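Local coordinates for protein FACT complex subunit POB3 (Chaetomium thermophilum var. thermophilum, PDB 4KHB) that probably acts, as a subunit of the histone chaperone FACT, in reorganizing nucleosomes during transcription, replication and repair, this chain being its N-terminal part with PH-like domains, at residues A87-F90 and K91-S95; I132-S135 and E136-N139. All coordinates share one frame; numbering follows the deposited sequence.

Contact 1 of 2, residues A87-F90 and K91-S95; sequences AKIF and KNWYS
The ring of F90 carries the edge of Y94 on one of its faces. The two rings form an edge-to-face (T-shaped) pair, with centroids 5.1 Å apart and planes at 81°. The touching atom is CD2 of Y94, which stands 3.4 Å from CD2 of F90 and is displaced toward the rim of the ring. Seen from Y94, F90 CD2 lies at the edge, in the plane of the tyrosine ring. One face of that ring also has the carbonyl oxygen of I89 over it, near the rim. The methyl CG2 of I89 touches both following aromatics. It meets Y94 CE2 at 3.7 Å and comes equally near to W93 CE3, reaching the indole obliquely. I89 has CG2 anti to its backbone N (CG1 at chi1 -68°), which directs this methyl toward the end of the helix.

This lies at the C-terminal end of helix 83-92 and in the residues just after it. The helix follows the antiparallel strands of the first PH-like domain, in the place of the C-terminal helix of a PH fold. The buried side holds I89, F90 and Y94. F90 packs on V63 and I65 of strand 61-66, while I89 and Y94 both touch F26 of strand 22-27. The hydroxyl of Y94 is hydrogen-bonded to the carbonyl of A27, so its polar end is satisfied.

The i to i+4 backbone bonds are regular at first. K91 N bonds A87 O, and N92 N bonds K88 O at 2.9 Å. W93 N bonds I89 O in the same way. Y94 N to F90 O is weak, with an N-H...O angle of only 130°, and S95 then leaves helical geometry with positive phi. On the exposed side, the extended chain of K88 crosses N92 obliquely, and its CG lies 3.2 Å from N92 ND2.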
# COMPACT_ATOMS: atom_id res chain seq x y z
N ALA H 87 2.78 18.41 -13.50
CA ALA H 87 3.58 17.88 -14.60
C ALA H 87 4.53 18.95 -15.14
O ALA H 87 5.67 18.65 -15.50
CB ALA H 87 2.68 17.34 -15.70
N LYS H 88 4.05 20.19 -15.21
CA LYS H 88 4.89 21.30 -15.66
C LYS H 88 6.02 21.59 -14.67
O LYS H 88 7.15 21.85 -15.07
CB LYS H 88 4.06 22.56 -15.88
CG LYS H 88 4.65 23.48 -16.93
CD LYS H 88 3.77 24.69 -17.22
CE LYS H 88 4.36 25.54 -18.34
NZ LYS H 88 3.45 26.62 -18.78
N ILE H 89 5.69 21.57 -13.38
CA ILE H 89 6.66 21.78 -12.32
C ILE H 89 7.82 20.79 -12.40
O ILE H 89 8.99 21.19 -12.45
CB ILE H 89 6.01 21.66 -10.93
CG1 ILE H 89 5.03 22.80 -10.68
CG2 ILE H 89 7.06 21.61 -9.83
CD1 ILE H 89 4.16 22.60 -9.46
N PHE H 90 7.50 19.50 -12.43
CA PHE H 90 8.52 18.45 -12.45
C PHE H 90 9.34 18.45 -13.74
O PHE H 90 10.54 18.15 -13.71
CB PHE H 90 7.89 17.08 -12.20
CG PHE H 90 7.69 16.77 -10.74
CD1 PHE H 90 6.52 17.16 -10.09
CD2 PHE H 90 8.67 16.11 -10.01
CE1 PHE H 90 6.34 16.88 -8.74
CE2 PHE H 90 8.50 15.84 -8.66
CZ PHE H 90 7.33 16.22 -8.03
N LYS H 91 8.71 18.78 -14.86
CA LYS H 91 9.42 18.81 -16.14
C LYS H 91 10.33 20.03 -16.27
O LYS H 91 11.51 19.90 -16.58
CB LYS H 91 8.44 18.75 -17.32
CG LYS H 91 9.13 18.76 -18.68
CD LYS H 91 8.13 18.64 -19.83
CE LYS H 91 7.35 19.92 -20.03
NZ LYS H 91 5.97 19.81 -19.51
N ASN H 92 9.77 21.21 -16.02
CA ASN H 92 10.51 22.46 -16.19
C ASN H 92 11.58 22.71 -15.13
O ASN H 92 12.64 23.27 -15.42
CB ASN H 92 9.56 23.66 -16.27
CG ASN H 92 8.67 23.63 -17.49
OD1 ASN H 92 8.90 22.87 -18.43
ND2 ASN H 92 7.65 24.48 -17.49
N TRP H 93 11.30 22.31 -13.89
CA TRP H 93 12.21 22.54 -12.77
C TRP H 93 13.08 21.34 -12.41
O TRP H 93 14.27 21.49 -12.09
CB TRP H 93 11.44 23.01 -11.54
CG TRP H 93 10.89 24.40 -11.65
CD1 TRP H 93 11.21 25.33 -12.60
CD2 TRP H 93 9.91 25.02 -10.80
NE1 TRP H 93 10.51 26.49 -12.38
CE2 TRP H 93 9.70 26.33 -11.28
CE3 TRP H 93 9.20 24.60 -9.67
CZ2 TRP H 93 8.80 27.22 -10.68
CZ3 TRP H 93 8.31 25.48 -9.08
CH2 TRP H 93 8.12 26.78 -9.58
N TYR H 94 12.51 20.14 -12.45
CA TYR H 94 13.17 18.97 -11.88
C TYR H 94 13.69 17.99 -12.93
O TYR H 94 14.22 16.93 -12.57
CB TYR H 94 12.24 18.27 -10.88
CG TYR H 94 11.67 19.19 -9.81
CD1 TYR H 94 12.39 20.29 -9.36
CD2 TYR H 94 10.42 18.96 -9.25
CE1 TYR H 94 11.89 21.14 -8.39
CE2 TYR H 94 9.90 19.80 -8.28
CZ TYR H 94 10.64 20.89 -7.85
OH TYR H 94 10.15 21.74 -6.89
N SER H 95 13.53 18.33 -14.20
CA SER H 95 13.97 17.47 -15.30
C SER H 95 13.37 16.08 -15.17
O SER H 95 14.04 15.07 -15.41
CB SER H 95 15.50 17.39 -15.38
OG SER H 95 16.08 18.67 -15.58

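Contact 2 of 2, residues I132-S135 and E136-N139; sequences IPYS and EIAN
A short 3-10 turn, residues 134-136, joins strand 127-133 to strand 137-144 in the second PH-like region. Two backbone hydrogen bonds close it. E136 N bonds P133 O at 3.1 Å, and I137 N bonds Y134 O over the same length. Each N-H comes in above the carbonyl plane, 53° and 63° out of it, away from the lone-pair directions.

The side chain of I137 folds back over the turn. Its CG1 lies 3.9 Å from CG2 of I132, and the two side chains cross at about a right angle. With CG1 anti to the carbonyl carbon (chi1 -60°) and chi2 extended, CD1 of I137 lies at the edge of the Y134 ring, 4.2 Å from Y134 CD1. Y134 and I137 run side by side. E136 is a buried residue; its OE1 accepts a hydrogen bond from the backbone N of A171. P133 and E136 also touch M41 of the SPT16D chain.

I132 pairs through its backbone with L120 of strand 119-124. I137 packs on V150 of strand 147-152, where A138 and N139 form a classic beta bulge opposite E151.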
# COMPACT_ATOMS: atom_id res chain seq x y z
N ILE H 132 6.05 -1.31 -0.68
CA ILE H 132 6.60 -1.22 0.67
C ILE H 132 7.99 -0.60 0.65
O ILE H 132 8.94 -1.20 0.14
CB ILE H 132 6.68 -2.60 1.34
CG1 ILE H 132 5.28 -3.21 1.43
CG2 ILE H 132 7.25 -2.48 2.75
CD1 ILE H 132 5.24 -4.69 1.13
N PRO H 133 8.12 0.63 1.18
CA PRO H 133 9.41 1.33 1.26
C PRO H 133 10.37 0.61 2.20
O PRO H 133 9.94 0.15 3.26
CB PRO H 133 9.04 2.71 1.82
CG PRO H 133 7.55 2.83 1.68
CD PRO H 133 7.00 1.44 1.70
N TYR H 134 11.63 0.49 1.79
CA TYR H 134 12.64 -0.21 2.58
C TYR H 134 12.82 0.39 3.97
O TYR H 134 13.12 -0.32 4.93
CB TYR H 134 13.98 -0.22 1.82
CG TYR H 134 13.94 -1.00 0.52
CD1 TYR H 134 13.10 -2.10 0.38
CD2 TYR H 134 14.73 -0.63 -0.56
CE1 TYR H 134 13.06 -2.81 -0.80
CE2 TYR H 134 14.69 -1.33 -1.75
CZ TYR H 134 13.85 -2.43 -1.86
OH TYR H 134 13.79 -3.14 -3.03
N SER H 135 12.62 1.70 4.08
CA SER H 135 12.79 2.41 5.34
C SER H 135 11.77 1.98 6.40
O SER H 135 11.98 2.21 7.59
CB SER H 135 12.70 3.92 5.11
OG SER H 135 11.46 4.29 4.54
N GLU H 136 10.67 1.37 5.96
CA GLU H 136 9.64 0.91 6.88
C GLU H 136 9.91 -0.49 7.42
O GLU H 136 9.34 -0.90 8.43
CB GLU H 136 8.27 0.92 6.19
CG GLU H 136 7.73 2.32 5.93
CD GLU H 136 7.34 3.03 7.20
OE1 GLU H 136 6.58 2.44 8.00
OE2 GLU H 136 7.80 4.17 7.41
N ILE H 137 10.79 -1.23 6.74
CA ILE H 137 11.00 -2.64 7.05
C ILE H 137 11.96 -2.85 8.23
O ILE H 137 13.10 -2.39 8.21
CB ILE H 137 11.51 -3.41 5.81
CG1 ILE H 137 10.48 -3.32 4.67
CG2 ILE H 137 11.82 -4.86 6.15
CD1 ILE H 137 10.92 -4.00 3.38
N ALA H 138 11.48 -3.55 9.26
CA ALA H 138 12.26 -3.82 10.46
C ALA H 138 13.12 -5.06 10.25
O ALA H 138 14.28 -5.10 10.66
CB ALA H 138 11.35 -4.00 11.67
N ASN H 139 12.54 -6.08 9.62
CA ASN H 139 13.28 -7.30 9.34
C ASN H 139 12.79 -8.07 8.12
O ASN H 139 11.63 -7.98 7.72
CB ASN H 139 13.25 -8.23 10.56
CG ASN H 139 14.62 -8.42 11.18
OD1 ASN H 139 15.03 -7.65 12.05
ND2 ASN H 139 15.34 -9.44 10.74

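In the fold
The two contacts lie in different PH-like regions, on opposite sides of the centre of the chain. Their nearest atoms are about 17 Å apart, so neither touches the other. Both are local and partly buried, and they share no helix or strand. Contact 1 ends a helix and turns an aromatic and aliphatic side onto the strands of its domain, with a polar and charged side exposed. Contact 2 is a link between strands of two sheets, where I137 packs on I132 and on the edge of the Y134 ring, and the carboxylate of a buried glutamate is met by backbone N-H. Contact 2 also meets SPT16D, whereas no other chain of the assembly touches contact 1.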